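Local coordinates for endoglucanase (Fervidobacterium pennivorans DSM 9078, PDB 6KDD), which probably hydrolyses beta-glucosidic linkages in glucans as a family 5 glycoside hydrolase, at residues A[24-29]-A[45-50]. Sequence-based numbering, arbitrary orientation.
Sequences VNIGNA and EYFEII
Ile50 of the helix meets Val24 of strand 22-25 and Ile26, just beyond the strand's end. Its CD1 lies 3.6 Å from CD1 of Ile26, methyl against methyl, and the same CD1 is 4.1 Å from CG1 of Val24. The other branch of Ile50 shares in the grip, with CG2 4.0 Å from Val24 CG1, so this valine methyl touches both arms of the isoleucine. The extended chain of Ile50 (chi2 168°) carries CD1 out to Val24 and Ile26. Ile26 is folded instead: CG1 stands beside the backbone nitrogen (chi1 -42°), and chi2 of -53° folds CD1 back toward the backbone, where it meets Ile50. One turn earlier on the helix, Phe47 adds its ring, whose CE1 comes within 4.2 Å of Ile26 CG1, approaching obliquely. All four residues are buried, and their branched or aromatic hydrocarbon groups suit an interface sealed by van der Waals contact alone. Val58 of the next strand touches Ile26, Phe47 and Ile50, while Val87 and Ala91 of helix 78-93 also pack against Phe47. Between Val24 and Ile26, Asn25 takes no part in this apolar contact; its buried amide suits its place because it can donate and accept at once, OD1 hydrogen-bonding to Arg59 and ND2 to the carbonyl oxygens of Gly259 and Tyr292. Beta-branched Val24, at home in an extended chain, has backbone hydrogen bonds to Ser57 and Arg59 that tie its strand to 57-60. Strand 22-25, helix 45-53 and strand 57-60 form the first beta-alpha-beta unit of the (beta/alpha)8 TIM barrel, the fold of family 5 glycoside hydrolases, with this apolar layer joining helix to barrel wall.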
loop_
_atom_site.group_PDB
_atom_site.type_symbol
_atom_site.label_atom_id
_atom_site.label_comp_id
_atom_site.label_asym_id
_atom_site.label_seq_id
_atom_site.Cartn_x
_atom_site.Cartn_y
_atom_site.Cartn_z
ATOM N N VAL A 24 -2.858 4.789 6.817
ATOM C CA VAL A 24 -4.089 4.417 6.150
ATOM C C VAL A 24 -3.941 4.663 4.649
ATOM O O VAL A 24 -3.356 5.638 4.198
ATOM C CB VAL A 24 -5.320 5.120 6.753
ATOM C CG1 VAL A 24 -5.265 6.639 6.584
ATOM C CG2 VAL A 24 -6.639 4.548 6.238
ATOM N N ASN A 25 -4.513 3.756 3.864
ATOM C CA ASN A 25 -4.558 3.973 2.433
ATOM C C ASN A 25 -5.708 4.920 2.086
ATOM O O ASN A 25 -6.822 4.708 2.563
ATOM C CB ASN A 25 -4.796 2.623 1.761
ATOM C CG ASN A 25 -3.530 1.804 1.685
ATOM O OD1 ASN A 25 -2.788 1.898 0.702
ATOM N ND2 ASN A 25 -3.367 0.893 2.641
ATOM N N ILE A 26 -5.476 5.852 1.151
ATOM C CA ILE A 26 -6.624 6.545 0.557
ATOM C C ILE A 26 -6.978 5.828 -0.733
ATOM O O ILE A 26 -6.414 6.168 -1.767
ATOM C CB ILE A 26 -6.289 8.018 0.226
ATOM C CG1 ILE A 26 -5.482 8.710 1.330
ATOM C CG2 ILE A 26 -7.545 8.785 -0.221
ATOM C CD1 ILE A 26 -6.100 8.606 2.676
ATOM N N GLY A 27 -7.869 4.831 -0.651
ATOM C CA GLY A 27 -8.148 3.971 -1.788
ATOM C C GLY A 27 -9.445 4.368 -2.505
ATOM O O GLY A 27 -10.228 5.231 -2.013
ATOM N N ASN A 28 -9.661 3.722 -3.677
ATOM C CA ASN A 28 -10.827 3.991 -4.525
ATOM C C ASN A 28 -10.803 5.410 -5.081
ATOM O O ASN A 28 -11.859 5.970 -5.405
ATOM C CB ASN A 28 -12.162 3.698 -3.816
ATOM C CG ASN A 28 -12.434 2.210 -3.746
ATOM O OD1 ASN A 28 -11.597 1.444 -3.266
ATOM N ND2 ASN A 28 -13.607 1.785 -4.181
ATOM N N ALA A 29 -9.589 5.970 -5.225
ATOM C CA ALA A 29 -9.434 7.371 -5.575
ATOM C C ALA A 29 -8.536 7.464 -6.816
ATOM O O ALA A 29 -9.028 7.262 -7.946
ATOM C CB ALA A 29 -8.913 8.130 -4.351
ATOM N N GLU A 45 -9.453 18.252 3.251
ATOM C CA GLU A 45 -9.785 18.101 4.659
ATOM C C GLU A 45 -9.494 16.698 5.170
ATOM O O GLU A 45 -9.320 16.522 6.363
ATOM C CB GLU A 45 -11.265 18.398 4.913
ATOM C CG GLU A 45 -11.492 19.777 5.509
ATOM C CD GLU A 45 -12.908 20.044 6.015
ATOM O OE1 GLU A 45 -13.670 19.063 6.194
ATOM O OE2 GLU A 45 -13.253 21.240 6.237
ATOM N N TYR A 46 -9.416 15.692 4.273
ATOM C CA TYR A 46 -9.191 14.354 4.780
ATOM C C TYR A 46 -7.860 14.262 5.520
ATOM O O TYR A 46 -7.723 13.443 6.410
ATOM C CB TYR A 46 -9.192 13.343 3.635
ATOM C CG TYR A 46 -10.532 13.182 2.936
ATOM C CD1 TYR A 46 -11.707 13.660 3.490
ATOM C CD2 TYR A 46 -10.618 12.478 1.744
ATOM C CE1 TYR A 46 -12.937 13.496 2.860
ATOM C CE2 TYR A 46 -11.839 12.305 1.092
ATOM C CZ TYR A 46 -12.999 12.814 1.651
ATOM O OH TYR A 46 -14.180 12.616 1.005
ATOM N N PHE A 47 -6.829 14.967 5.049
ATOM C CA PHE A 47 -5.522 14.820 5.675
ATOM C C PHE A 47 -5.572 15.381 7.101
ATOM O O PHE A 47 -4.969 14.814 8.009
ATOM C CB PHE A 47 -4.405 15.375 4.790
ATOM C CG PHE A 47 -4.322 14.664 3.452
ATOM C CD1 PHE A 47 -4.045 13.307 3.401
ATOM C CD2 PHE A 47 -4.568 15.339 2.268
ATOM C CE1 PHE A 47 -4.047 12.612 2.192
ATOM C CE2 PHE A 47 -4.581 14.646 1.051
ATOM C CZ PHE A 47 -4.304 13.290 1.014
ATOM N N GLU A 48 -6.308 16.471 7.308
ATOM C CA GLU A 48 -6.406 17.014 8.671
ATOM C C GLU A 48 -7.142 16.020 9.579
ATOM O O GLU A 48 -6.747 15.812 10.728
ATOM C CB GLU A 48 -7.234 18.302 8.631
ATOM C CG GLU A 48 -6.932 19.219 9.791
ATOM C CD GLU A 48 -7.882 20.407 9.899
ATOM O OE1 GLU A 48 -8.687 20.638 8.949
ATOM O OE2 GLU A 48 -7.821 21.103 10.942
ATOM N N ILE A 49 -8.257 15.487 9.057
ATOM C CA ILE A 49 -9.080 14.487 9.733
ATOM C C ILE A 49 -8.246 13.283 10.170
ATOM O O ILE A 49 -8.375 12.828 11.302
ATOM C CB ILE A 49 -10.308 14.137 8.866
ATOM C CG1 ILE A 49 -11.317 15.300 8.838
ATOM C CG2 ILE A 49 -10.961 12.854 9.341
ATOM C CD1 ILE A 49 -12.320 15.251 7.740
ATOM N N ILE A 50 -7.393 12.742 9.265
ATOM C CA ILE A 50 -6.597 11.542 9.472
ATOM C C ILE A 50 -5.510 11.847 10.506
ATOM O O ILE A 50 -5.212 11.039 11.388
ATOM C CB ILE A 50 -6.014 11.147 8.072
ATOM C CG1 ILE A 50 -7.130 10.511 7.228
ATOM C CG2 ILE A 50 -4.748 10.280 8.147
ATOM C CD1 ILE A 50 -6.807 10.340 5.727
#